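PDB 6X9L: aldehyde dehydrogenase family protein from Pseudomonas syringae pv. tomato, which probably catalyses the NAD-dependent oxidation of long-chain aliphatic aldehydes such as octanal to the corresponding carboxylic acids. Local coordinates for residues 10-13 with 14-17; 127-130 with 131-135; 337-340 with 341-345; 442-445 with 446-450. The protein carries 1 engineered substitution. All coordinates share one frame; numbering follows the deposited sequence.

Contact 1 (10-13 with 14-17)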
loop_
_atom_site.group_PDB
_atom_site.type_symbol
_atom_site.label_atom_id
_atom_site.label_comp_id
_atom_site.label_asym_id
_atom_site.label_seq_id
_atom_site.Cartn_x
_atom_site.Cartn_y
_atom_site.Cartn_z
ATOM N N ARG A 10 -13.146 25.615 -27.515
ATOM C CA ARG A 10 -11.967 26.196 -28.143
ATOM C C ARG A 10 -10.822 26.185 -27.147
ATOM O O ARG A 10 -10.951 26.718 -26.038
ATOM C CB ARG A 10 -12.243 27.615 -28.621
ATOM C CG ARG A 10 -13.315 27.685 -29.657
ATOM C CD ARG A 10 -13.569 29.113 -29.983
ATOM N NE ARG A 10 -14.513 29.270 -31.074
ATOM C CZ ARG A 10 -14.601 30.380 -31.790
ATOM N NH1 ARG A 10 -13.789 31.392 -31.523
ATOM N NH2 ARG A 10 -15.478 30.474 -32.782
ATOM N N VAL A 11 -9.704 25.577 -27.532
ATOM C CA VAL A 11 -8.566 25.511 -26.628
ATOM C C VAL A 11 -7.977 26.903 -26.477
ATOM O O VAL A 11 -7.855 27.652 -27.453
ATOM C CB VAL A 11 -7.524 24.506 -27.146
ATOM C CG1 VAL A 11 -6.396 24.344 -26.149
ATOM C CG2 VAL A 11 -8.188 23.162 -27.426
ATOM N N ASP A 12 -7.614 27.264 -25.262
ATOM C CA ASP A 12 -6.984 28.562 -25.103
ATOM C C ASP A 12 -5.632 28.545 -25.807
ATOM O O ASP A 12 -4.735 27.780 -25.416
ATOM C CB ASP A 12 -6.830 28.914 -23.627
ATOM C CG ASP A 12 -6.177 30.238 -23.426
ATOM O OD1 ASP A 12 -5.769 30.858 -24.426
ATOM O OD2 ASP A 12 -6.071 30.669 -22.268
ATOM N N PRO A 13 -5.452 29.359 -26.853
ATOM C CA PRO A 13 -4.179 29.320 -27.600
ATOM C C PRO A 13 -2.983 29.699 -26.752
ATOM O O PRO A 13 -1.867 29.245 -27.025
ATOM C CB PRO A 13 -4.404 30.326 -28.744
ATOM C CG PRO A 13 -5.902 30.455 -28.851
ATOM C CD PRO A 13 -6.412 30.300 -27.445
ATOM N N HIS A 14 -3.194 30.488 -25.707
ATOM C CA HIS A 14 -2.091 30.984 -24.906
ATOM C C HIS A 14 -1.573 29.971 -23.883
ATOM O O HIS A 14 -0.435 30.102 -23.415
ATOM C CB HIS A 14 -2.517 32.258 -24.195
ATOM C CG HIS A 14 -1.364 33.085 -23.747
ATOM N ND1 HIS A 14 -0.507 33.697 -24.637
ATOM C CD2 HIS A 14 -0.895 33.369 -22.510
ATOM C CE1 HIS A 14 0.429 34.342 -23.967
ATOM N NE2 HIS A 14 0.216 34.158 -22.675
ATOM N N THR A 15 -2.380 28.974 -23.516
ATOM C CA THR A 15 -2.007 28.009 -22.492
ATOM C C THR A 15 -2.019 26.568 -22.987
ATOM O O THR A 15 -1.717 25.659 -22.208
ATOM C CB THR A 15 -2.933 28.156 -21.275
ATOM O OG1 THR A 15 -4.272 27.786 -21.628
ATOM C CG2 THR A 15 -2.948 29.589 -20.843
ATOM N N ALA A 16 -2.333 26.338 -24.263
ATOM C CA ALA A 16 -2.406 24.977 -24.781
ATOM C C ALA A 16 -1.074 24.247 -24.628
ATOM O O ALA A 16 -1.044 23.069 -24.238
ATOM C CB ALA A 16 -2.847 25.004 -26.243
ATOM N N GLN A 17 0.035 24.926 -24.925
ATOM C CA GLN A 17 1.360 24.327 -24.862
ATOM C C GLN A 17 2.184 24.889 -23.715
ATOM O O GLN A 17 3.411 25.010 -23.804
ATOM C CB GLN A 17 2.074 24.486 -26.198
ATOM C CG GLN A 17 1.649 23.387 -27.121
ATOM C CD GLN A 17 1.777 23.749 -28.558
ATOM O OE1 GLN A 17 2.552 23.142 -29.278
ATOM N NE2 GLN A 17 0.997 24.722 -29.002
#

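Contact 2 (127-130 with 131-135)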
loop_
_atom_site.group_PDB
_atom_site.type_symbol
_atom_site.label_atom_id
_atom_site.label_comp_id
_atom_site.label_asym_id
_atom_site.label_seq_id
_atom_site.Cartn_x
_atom_site.Cartn_y
_atom_site.Cartn_z
ATOM N N ARG A 127 -15.151 17.898 0.253
ATOM C CA ARG A 127 -15.471 19.095 1.010
ATOM C C ARG A 127 -16.211 18.741 2.295
ATOM O O ARG A 127 -15.756 19.065 3.399
ATOM C CB ARG A 127 -16.299 20.054 0.159
ATOM C CG ARG A 127 -16.842 21.220 0.981
ATOM C CD ARG A 127 -17.935 21.964 0.249
ATOM N NE ARG A 127 -19.196 21.235 0.255
ATOM C CZ ARG A 127 -20.191 21.493 -0.586
ATOM N NH1 ARG A 127 -20.052 22.456 -1.491
ATOM N NH2 ARG A 127 -21.321 20.793 -0.528
ATOM N N ASP A 128 -17.375 18.088 2.163
ATOM C CA ASP A 128 -18.190 17.753 3.326
ATOM C C ASP A 128 -17.395 16.959 4.336
ATOM O O ASP A 128 -17.669 17.014 5.541
ATOM C CB ASP A 128 -19.411 16.932 2.906
ATOM C CG ASP A 128 -20.292 17.649 1.908
ATOM O OD1 ASP A 128 -20.252 18.896 1.843
ATOM O OD2 ASP A 128 -21.040 16.951 1.196
ATOM N N LEU A 129 -16.417 16.204 3.852
ATOM C CA LEU A 129 -15.703 15.242 4.676
ATOM C C LEU A 129 -14.859 15.941 5.739
ATOM O O LEU A 129 -14.765 15.476 6.884
ATOM C CB LEU A 129 -14.857 14.384 3.738
ATOM C CG LEU A 129 -14.047 13.191 4.171
ATOM C CD1 LEU A 129 -14.004 12.265 2.988
ATOM C CD2 LEU A 129 -12.676 13.673 4.535
ATOM N N LEU A 130 -14.252 17.069 5.376
ATOM C CA LEU A 130 -13.409 17.792 6.315
ATOM C C LEU A 130 -14.195 18.299 7.520
ATOM O O LEU A 130 -13.589 18.599 8.551
ATOM C CB LEU A 130 -12.703 18.944 5.582
ATOM C CG LEU A 130 -11.533 18.475 4.694
ATOM C CD1 LEU A 130 -11.183 19.495 3.637
ATOM C CD2 LEU A 130 -10.296 18.134 5.538
ATOM N N ALA A 131 -15.527 18.365 7.423
ATOM C CA ALA A 131 -16.342 18.916 8.502
ATOM C C ALA A 131 -16.359 18.016 9.728
ATOM O O ALA A 131 -16.574 18.493 10.845
ATOM C CB ALA A 131 -17.778 19.128 8.022
ATOM N N THR A 132 -16.149 16.720 9.537
ATOM C CA THR A 132 -16.281 15.744 10.598
ATOM C C THR A 132 -15.000 14.979 10.881
ATOM O O THR A 132 -14.870 14.418 11.975
ATOM C CB THR A 132 -17.383 14.732 10.247
ATOM O OG1 THR A 132 -17.091 14.162 8.966
ATOM C CG2 THR A 132 -18.750 15.407 10.192
ATOM N N TYR A 133 -14.062 14.937 9.941
ATOM C CA TYR A 133 -12.911 14.062 10.075
ATOM C C TYR A 133 -12.064 14.440 11.286
ATOM O O TYR A 133 -11.704 15.607 11.472
ATOM C CB TYR A 133 -12.064 14.109 8.803
ATOM C CG TYR A 133 -11.044 13.005 8.801
ATOM C CD1 TYR A 133 -9.825 13.172 9.437
ATOM C CD2 TYR A 133 -11.324 11.764 8.215
ATOM C CE1 TYR A 133 -8.906 12.155 9.472
ATOM C CE2 TYR A 133 -10.413 10.744 8.246
ATOM C CZ TYR A 133 -9.205 10.948 8.882
ATOM O OH TYR A 133 -8.261 9.959 8.931
ATOM N N ARG A 134 -11.723 13.444 12.097
ATOM C CA ARG A 134 -10.910 13.651 13.290
ATOM C C ARG A 134 -9.459 13.358 12.926
ATOM O O ARG A 134 -9.085 12.194 12.735
ATOM C CB ARG A 134 -11.382 12.760 14.440
ATOM C CG ARG A 134 -12.841 12.948 14.856
ATOM C CD ARG A 134 -13.015 14.016 15.931
ATOM N NE ARG A 134 -12.813 13.497 17.288
ATOM C CZ ARG A 134 -11.806 13.846 18.087
ATOM N NH1 ARG A 134 -10.897 14.726 17.678
ATOM N NH2 ARG A 134 -11.708 13.319 19.302
ATOM N N PHE A 135 -8.640 14.405 12.829
ATOM C CA PHE A 135 -7.242 14.187 12.489
ATOM C C PHE A 135 -6.434 13.684 13.678
ATOM O O PHE A 135 -5.429 12.993 13.482
ATOM C CB PHE A 135 -6.618 15.466 11.922
ATOM C CG PHE A 135 -7.153 15.855 10.568
ATOM C CD1 PHE A 135 -6.604 15.333 9.420
ATOM C CD2 PHE A 135 -8.203 16.752 10.443
ATOM C CE1 PHE A 135 -7.090 15.695 8.164
ATOM C CE2 PHE A 135 -8.682 17.116 9.198
ATOM C CZ PHE A 135 -8.127 16.584 8.060
#

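Contact 3 (337-340 with 341-345)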
loop_
_atom_site.group_PDB
_atom_site.type_symbol
_atom_site.label_atom_id
_atom_site.label_comp_id
_atom_site.label_asym_id
_atom_site.label_seq_id
_atom_site.Cartn_x
_atom_site.Cartn_y
_atom_site.Cartn_z
ATOM N N ALA A 337 -5.425 4.174 -31.509
ATOM C CA ALA A 337 -4.802 3.032 -30.846
ATOM C C ALA A 337 -5.840 2.123 -30.191
ATOM O O ALA A 337 -5.855 0.909 -30.428
ATOM C CB ALA A 337 -3.786 3.517 -29.815
ATOM N N GLN A 338 -6.739 2.689 -29.384
ATOM C CA GLN A 338 -7.758 1.853 -28.749
ATOM C C GLN A 338 -8.672 1.187 -29.779
ATOM O O GLN A 338 -9.038 0.013 -29.627
ATOM C CB GLN A 338 -8.596 2.666 -27.765
ATOM C CG GLN A 338 -9.493 1.789 -26.922
ATOM C CD GLN A 338 -8.693 0.799 -26.113
ATOM O OE1 GLN A 338 -7.598 1.112 -25.646
ATOM N NE2 GLN A 338 -9.212 -0.412 -25.964
ATOM N N PHE A 339 -9.072 1.929 -30.817
ATOM C CA PHE A 339 -9.910 1.371 -31.873
ATOM C C PHE A 339 -9.321 0.081 -32.409
ATOM O O PHE A 339 -10.026 -0.923 -32.556
ATOM C CB PHE A 339 -10.076 2.377 -33.012
ATOM C CG PHE A 339 -10.810 1.830 -34.212
ATOM C CD1 PHE A 339 -12.173 1.554 -34.147
ATOM C CD2 PHE A 339 -10.143 1.598 -35.419
ATOM C CE1 PHE A 339 -12.859 1.055 -35.245
ATOM C CE2 PHE A 339 -10.836 1.093 -36.544
ATOM C CZ PHE A 339 -12.204 0.815 -36.439
ATOM N N HIS A 340 -8.019 0.103 -32.725
ATOM C CA HIS A 340 -7.373 -1.050 -33.346
ATOM C C HIS A 340 -7.220 -2.197 -32.363
ATOM O O HIS A 340 -7.238 -3.372 -32.758
ATOM C CB HIS A 340 -6.001 -0.672 -33.881
ATOM C CG HIS A 340 -6.041 0.275 -35.028
ATOM N ND1 HIS A 340 -6.682 -0.023 -36.211
ATOM C CD2 HIS A 340 -5.502 1.505 -35.188
ATOM C CE1 HIS A 340 -6.543 0.988 -37.048
ATOM N NE2 HIS A 340 -5.826 1.926 -36.453
ATOM N N ARG A 341 -7.019 -1.874 -31.092
ATOM C CA ARG A 341 -6.913 -2.913 -30.082
ATOM C C ARG A 341 -8.232 -3.675 -29.965
ATOM O O ARG A 341 -8.261 -4.904 -30.087
ATOM C CB ARG A 341 -6.478 -2.285 -28.751
ATOM C CG ARG A 341 -5.120 -2.775 -28.263
ATOM C CD ARG A 341 -4.220 -1.667 -27.717
ATOM N NE ARG A 341 -4.919 -0.730 -26.855
ATOM C CZ ARG A 341 -4.450 0.478 -26.560
ATOM N NH1 ARG A 341 -3.282 0.861 -27.049
ATOM N NH2 ARG A 341 -5.144 1.299 -25.772
ATOM N N VAL A 342 -9.343 -2.949 -29.785
ATOM C CA VAL A 342 -10.663 -3.578 -29.689
ATOM C C VAL A 342 -10.943 -4.437 -30.921
ATOM O O VAL A 342 -11.380 -5.593 -30.819
ATOM C CB VAL A 342 -11.744 -2.501 -29.501
ATOM C CG1 VAL A 342 -13.107 -3.127 -29.528
ATOM C CG2 VAL A 342 -11.515 -1.783 -28.193
ATOM N N GLN A 343 -10.700 -3.874 -32.104
ATOM C CA GLN A 343 -10.874 -4.604 -33.355
ATOM C C GLN A 343 -10.103 -5.921 -33.347
ATOM O O GLN A 343 -10.590 -6.943 -33.846
ATOM C CB GLN A 343 -10.429 -3.717 -34.514
ATOM C CG GLN A 343 -11.445 -3.589 -35.624
ATOM C CD GLN A 343 -12.775 -3.046 -35.176
ATOM O OE1 GLN A 343 -13.800 -3.368 -35.761
ATOM N NE2 GLN A 343 -12.772 -2.217 -34.147
ATOM N N ALA A 344 -8.900 -5.920 -32.775
ATOM C CA ALA A 344 -8.132 -7.159 -32.711
ATOM C C ALA A 344 -8.783 -8.159 -31.765
ATOM O O ALA A 344 -8.781 -9.368 -32.028
ATOM C CB ALA A 344 -6.698 -6.867 -32.278
ATOM N N MET A 345 -9.342 -7.670 -30.657
ATOM C CA MET A 345 -10.001 -8.553 -29.702
ATOM C C MET A 345 -11.250 -9.185 -30.303
ATOM O O MET A 345 -11.540 -10.358 -30.041
ATOM C CB MET A 345 -10.345 -7.785 -28.425
ATOM C CG MET A 345 -9.134 -7.453 -27.552
ATOM S SD MET A 345 -7.954 -8.816 -27.492
ATOM C CE MET A 345 -8.703 -9.979 -26.362
#

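Contact 4 (442-445 with 446-450)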
loop_
_atom_site.group_PDB
_atom_site.type_symbol
_atom_site.label_atom_id
_atom_site.label_comp_id
_atom_site.label_asym_id
_atom_site.label_seq_id
_atom_site.Cartn_x
_atom_site.Cartn_y
_atom_site.Cartn_z
ATOM N N GLN A 442 -16.018 -3.984 -5.428
ATOM C CA GLN A 442 -17.424 -3.630 -5.361
ATOM C C GLN A 442 -18.274 -4.716 -6.002
ATOM O O GLN A 442 -17.903 -5.285 -7.032
ATOM C CB GLN A 442 -17.684 -2.282 -6.021
ATOM C CG GLN A 442 -17.295 -1.118 -5.156
ATOM C CD GLN A 442 -17.808 0.189 -5.723
ATOM O OE1 GLN A 442 -18.342 0.212 -6.816
ATOM N NE2 GLN A 442 -17.655 1.280 -4.973
ATOM N N VAL A 443 -19.410 -5.007 -5.370
ATOM C CA VAL A 443 -20.449 -5.846 -5.954
ATOM C C VAL A 443 -21.749 -5.060 -5.914
ATOM O O VAL A 443 -22.103 -4.499 -4.871
ATOM C CB VAL A 443 -20.607 -7.186 -5.212
ATOM C CG1 VAL A 443 -21.446 -8.143 -6.039
ATOM C CG2 VAL A 443 -19.230 -7.789 -4.835
ATOM N N HIS A 444 -22.448 -5.020 -7.050
ATOM C CA HIS A 444 -23.652 -4.216 -7.240
ATOM C C HIS A 444 -24.860 -5.118 -7.441
ATOM O O HIS A 444 -24.875 -5.950 -8.355
ATOM C CB HIS A 444 -23.508 -3.284 -8.444
ATOM C CG HIS A 444 -22.419 -2.268 -8.301
ATOM N ND1 HIS A 444 -22.663 -0.912 -8.262
ATOM C CD2 HIS A 444 -21.075 -2.410 -8.207
ATOM C CE1 HIS A 444 -21.518 -0.265 -8.142
ATOM N NE2 HIS A 444 -20.541 -1.151 -8.097
ATOM N N LEU A 445 -25.892 -4.905 -6.628
ATOM C CA LEU A 445 -27.069 -5.762 -6.599
ATOM C C LEU A 445 -28.225 -5.103 -7.340
ATOM O O LEU A 445 -28.642 -3.992 -6.986
ATOM C CB LEU A 445 -27.470 -6.037 -5.159
ATOM C CG LEU A 445 -26.336 -6.530 -4.282
ATOM C CD1 LEU A 445 -26.882 -6.799 -2.902
ATOM C CD2 LEU A 445 -25.736 -7.795 -4.878
ATOM N N ASN A 446 -28.755 -5.798 -8.350
ATOM C CA ASN A 446 -29.932 -5.338 -9.086
ATOM C C ASN A 446 -29.797 -3.867 -9.497
ATOM O O ASN A 446 -30.708 -3.055 -9.321
ATOM C CB ASN A 446 -31.199 -5.566 -8.257
ATOM C CG ASN A 446 -31.394 -7.022 -7.880
ATOM O OD1 ASN A 446 -31.263 -7.917 -8.713
ATOM N ND2 ASN A 446 -31.695 -7.265 -6.612
ATOM N N TYR A 447 -28.623 -3.524 -10.015
ATOM C CA TYR A 447 -28.340 -2.246 -10.663
ATOM C C TYR A 447 -28.630 -1.057 -9.758
ATOM O O TYR A 447 -29.385 -0.143 -10.133
ATOM C CB TYR A 447 -29.115 -2.151 -11.976
ATOM C CG TYR A 447 -28.828 -3.337 -12.874
ATOM C CD1 TYR A 447 -27.569 -3.540 -13.416
ATOM C CD2 TYR A 447 -29.814 -4.276 -13.157
ATOM C CE1 TYR A 447 -27.293 -4.637 -14.219
ATOM C CE2 TYR A 447 -29.549 -5.373 -13.973
ATOM C CZ TYR A 447 -28.289 -5.552 -14.493
ATOM O OH TYR A 447 -28.035 -6.648 -15.296
ATOM N N PRO A 448 -27.995 -1.004 -8.591
ATOM C CA PRO A 448 -28.100 0.188 -7.746
ATOM C C PRO A 448 -27.520 1.399 -8.455
ATOM O O PRO A 448 -26.794 1.291 -9.447
ATOM C CB PRO A 448 -27.267 -0.185 -6.518
ATOM C CG PRO A 448 -26.207 -1.073 -7.091
ATOM C CD PRO A 448 -26.883 -1.874 -8.186
ATOM N N SER A 449 -27.858 2.570 -7.940
ATOM C CA SER A 449 -27.301 3.800 -8.469
ATOM C C SER A 449 -25.955 4.073 -7.827
ATOM O O SER A 449 -25.644 3.584 -6.737
ATOM C CB SER A 449 -28.239 4.980 -8.242
ATOM O OG SER A 449 -28.695 4.989 -6.919
ATOM N N TRP A 450 -25.156 4.864 -8.531
ATOM C CA TRP A 450 -23.775 5.105 -8.147
ATOM C C TRP A 450 -23.694 5.726 -6.751
ATOM O O TRP A 450 -24.547 6.523 -6.356
ATOM C CB TRP A 450 -23.146 5.991 -9.220
ATOM C CG TRP A 450 -21.741 6.353 -9.021
ATOM C CD1 TRP A 450 -20.643 5.567 -9.243
ATOM C CD2 TRP A 450 -21.250 7.634 -8.612
ATOM N NE1 TRP A 450 -19.497 6.278 -8.956
ATOM C CE2 TRP A 450 -19.843 7.551 -8.573
ATOM C CE3 TRP A 450 -21.863 8.838 -8.265
ATOM C CZ2 TRP A 450 -19.041 8.637 -8.200
ATOM C CZ3 TRP A 450 -21.075 9.905 -7.895
ATOM C CH2 TRP A 450 -19.682 9.803 -7.865
#

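Contact 1 (10-13 with 14-17)
Asp-12, His-14 and Thr-15 build a type I beta turn headed by an Asx turn, and together they make an Asx motif. The turn spans residues 12-15, with Pro-13 and His-14 at its two central positions. The backbone N-H of Thr-15 closes it on Asp-12 O at 3.3 Å. This donor stands above the carbonyl plane. Ala-16 N lies 3.0 Å from the same Asp-12 O, but that bond is weak because it is strongly bent.

The carboxylate folds back over the turn. Its CG is anti to the backbone N (chi1 180°), which swings Asp-12 OD1 to the N-H of His-14 at 2.9 Å. The bond is fairly straight (159°), but it meets OD1 from above the carboxylate plane. The side chains of Asp-12 and His-14 then run side by side, with carboxylate and imidazole planes 29° apart. Thr-15 crosses Asp-12 at about a right angle. Thr-15 OG1 makes a weak, long hydrogen bond to Asp-12 OD2 at 3.5 Å.

An apolar pair flanks the turn where the chain enters and leaves it. Val-11 CG1 touches Ala-16 CB at 3.6 Å, and Ala-16 is buried.

The turn lies near the N-terminus, in the loop before strand 19-21. Lys-18 NZ bonds to His-14 O. Val-11 packs on Leu-189 and Leu-192 of helix 188-201 and on Ala-46 of strand 43-49, joining the loop to both.

Contact 2 (127-130 with 131-135)
Leu-130, Ala-131 and Leu-129 carry this contact, with the aromatic pair Tyr-133 and Phe-135 just beyond them. Leu-130 reaches forward to Phe-135. Leu-130 CD2 lies 3.7 Å from Phe-135 CZ, at the edge of the ring and near its plane. The Leu-130 side chain also packs on Ala-79 of helix 75-91. The Phe-135 ring is covered on one face by Tyr-133, whose CD1 sits over its centre.

Ala-131 is held mainly through its backbone. Ala-131 N donates to Asp-128 O at 3.2 Å. Asp-128 turns its carboxylate elsewhere, to a salt bridge with Arg-127. There NE and NH2 of Arg-127 both grip Asp-128 OD1 in the guanidinium plane, with NE at 3.0 Å from OD1.

Leu-129 offers a shared acceptor. Leu-129 O takes the N-H of Thr-132 at 3.2 Å from above the carbonyl plane. It also takes the N-H of Tyr-133, which arrives nearly along the C=O axis. Thr-132 OG1 adds a weak bond to this oxygen. Leu-129 CD2 meets Tyr-133 CB loosely at 4.3 Å. Tyr-133 OH is hydrogen-bonded to Glu-474 OE2, and the ring packs edge-to-face with Phe-473.

The arrangement is the closing end of helix 117-129, where bonds to the third residue on appear beside one to the fourth. The chain then enters strand 136-138, which pairs with strand 143-155. An antiparallel pair here is consistent with the oligomerisation region of other aldehyde dehydrogenases.

Contact 3 (337-340 with 341-345)
Phe-339 O is gripped twice by Gln-343. The backbone N-H of Gln-343 reaches it at 3.1 Å, nearly straight (167°). The side-chain NE2 of Gln-343 adds a long, weak bond to Phe-339 O at 3.4 Å. A bend at chi2 folds the amide of Gln-343 back along the helix. Gln-343 NE2 also lies 3.5 Å from Phe-339 CE1, obliquely to the ring. The ring and amide planes are 28° apart. The other end of this amide is fixed outside, since OE1 accepts the N-H of Gly-362.

The backbone pattern is that of a regular alpha helix, part of helix 336-351. Val-342 N donates to Gln-338 O at 3.0 Å. Arg-341 N donates to Ala-337 O and Ala-344 N to His-340 O, one turn back each time.

On the side toward the cofactor, Arg-341 crosses Gln-338 at about a right angle. The guanidinium and amide planes are 70° apart. Arg-341 NH2 points at Gln-338 OE1, but the modelled separation is too short to be trusted. One face of the guanidinium lies over Ala-337 O and Gln-338 CA, so the side chain doubles back over its own helix. The side chain of Arg-341 is about 5 Å from the bound NAD at the nearest atoms, and that of Gln-338 about 4 Å from the side chain of the NAD-binding Trp-158. Gln-338 NE2 lies 3.5 Å from Val-342 CG2 and makes a weak hydrogen bond to Phe-393 O.

Contact 4 (442-445 with 446-450)
Past Leu-445 the chain leaves strand 442-445 and turns sharply through Asn-446 and Tyr-447, both with positive phi (48° and 57°), bringing Pro-448 back beside His-444. No hydrogen bond joins the two segments. The side-chain contact across the turn is Pro-448 against His-444.

Pro-448 and His-444 meet at about a right angle. Pro-448 CD lies 3.7 Å from His-444 CB. Pro-448 CG is 3.7 Å from His-444 ND1 and approaches the imidazole obliquely.

His-444 NE2 donates to Gln-442 OE1, two residues back on the same strand, at 2.9 Å, and this bond is bent (139°). The donor is tilted from the carbonyl plane of the amide. Gln-442 NE2 is in turn bonded to Pro-455 O, which fixes which way the amide faces. The imidazole also meets the ring of His-422. The amide of Asn-446 is held by Gly-425, to which OD1 bonds.

Strand 442-445 is the last of its sheet within this chain. Residues 442-444 pair in a parallel ladder with a strand of the second subunit, so the sheet continues across the interface. Pro-448 packs there on Gly-484 of that subunit. The loop then leads to Trp-450, which touches octanal.

The bond from NE2 to Gln-442 fixes the rotation of the His-444 ring, while Pro-448 packs against CB and ND1. The amides of Gln-442 and Asn-446 find partners in other parts of the fold, at Pro-455 and Gly-425.

All four contacts are local, and no two touch; contacts 2 and 4 come nearest, about 12 Å between nearest atoms. Contacts 1, 2 and 4 are surface contacts, although each includes a buried residue. Contact 3 is partly buried. Contacts 1 and 4 stand on opposite sides of the chain's centre, their centres about 40 Å apart. Contact 3 holds a helix in mid-course, contact 2 the end of one, contact 4 the end of a strand, and contact 1 only a loop. A carboxylate organises contact 1, backbone carbonyls dominate 2 and 3, and contact 4 relies on packing. Contacts 2 and 4 both involve helix 117-129, which Trp-450 touches. Contacts 3 and 4 approach the ligands, the first NAD and the second octanal.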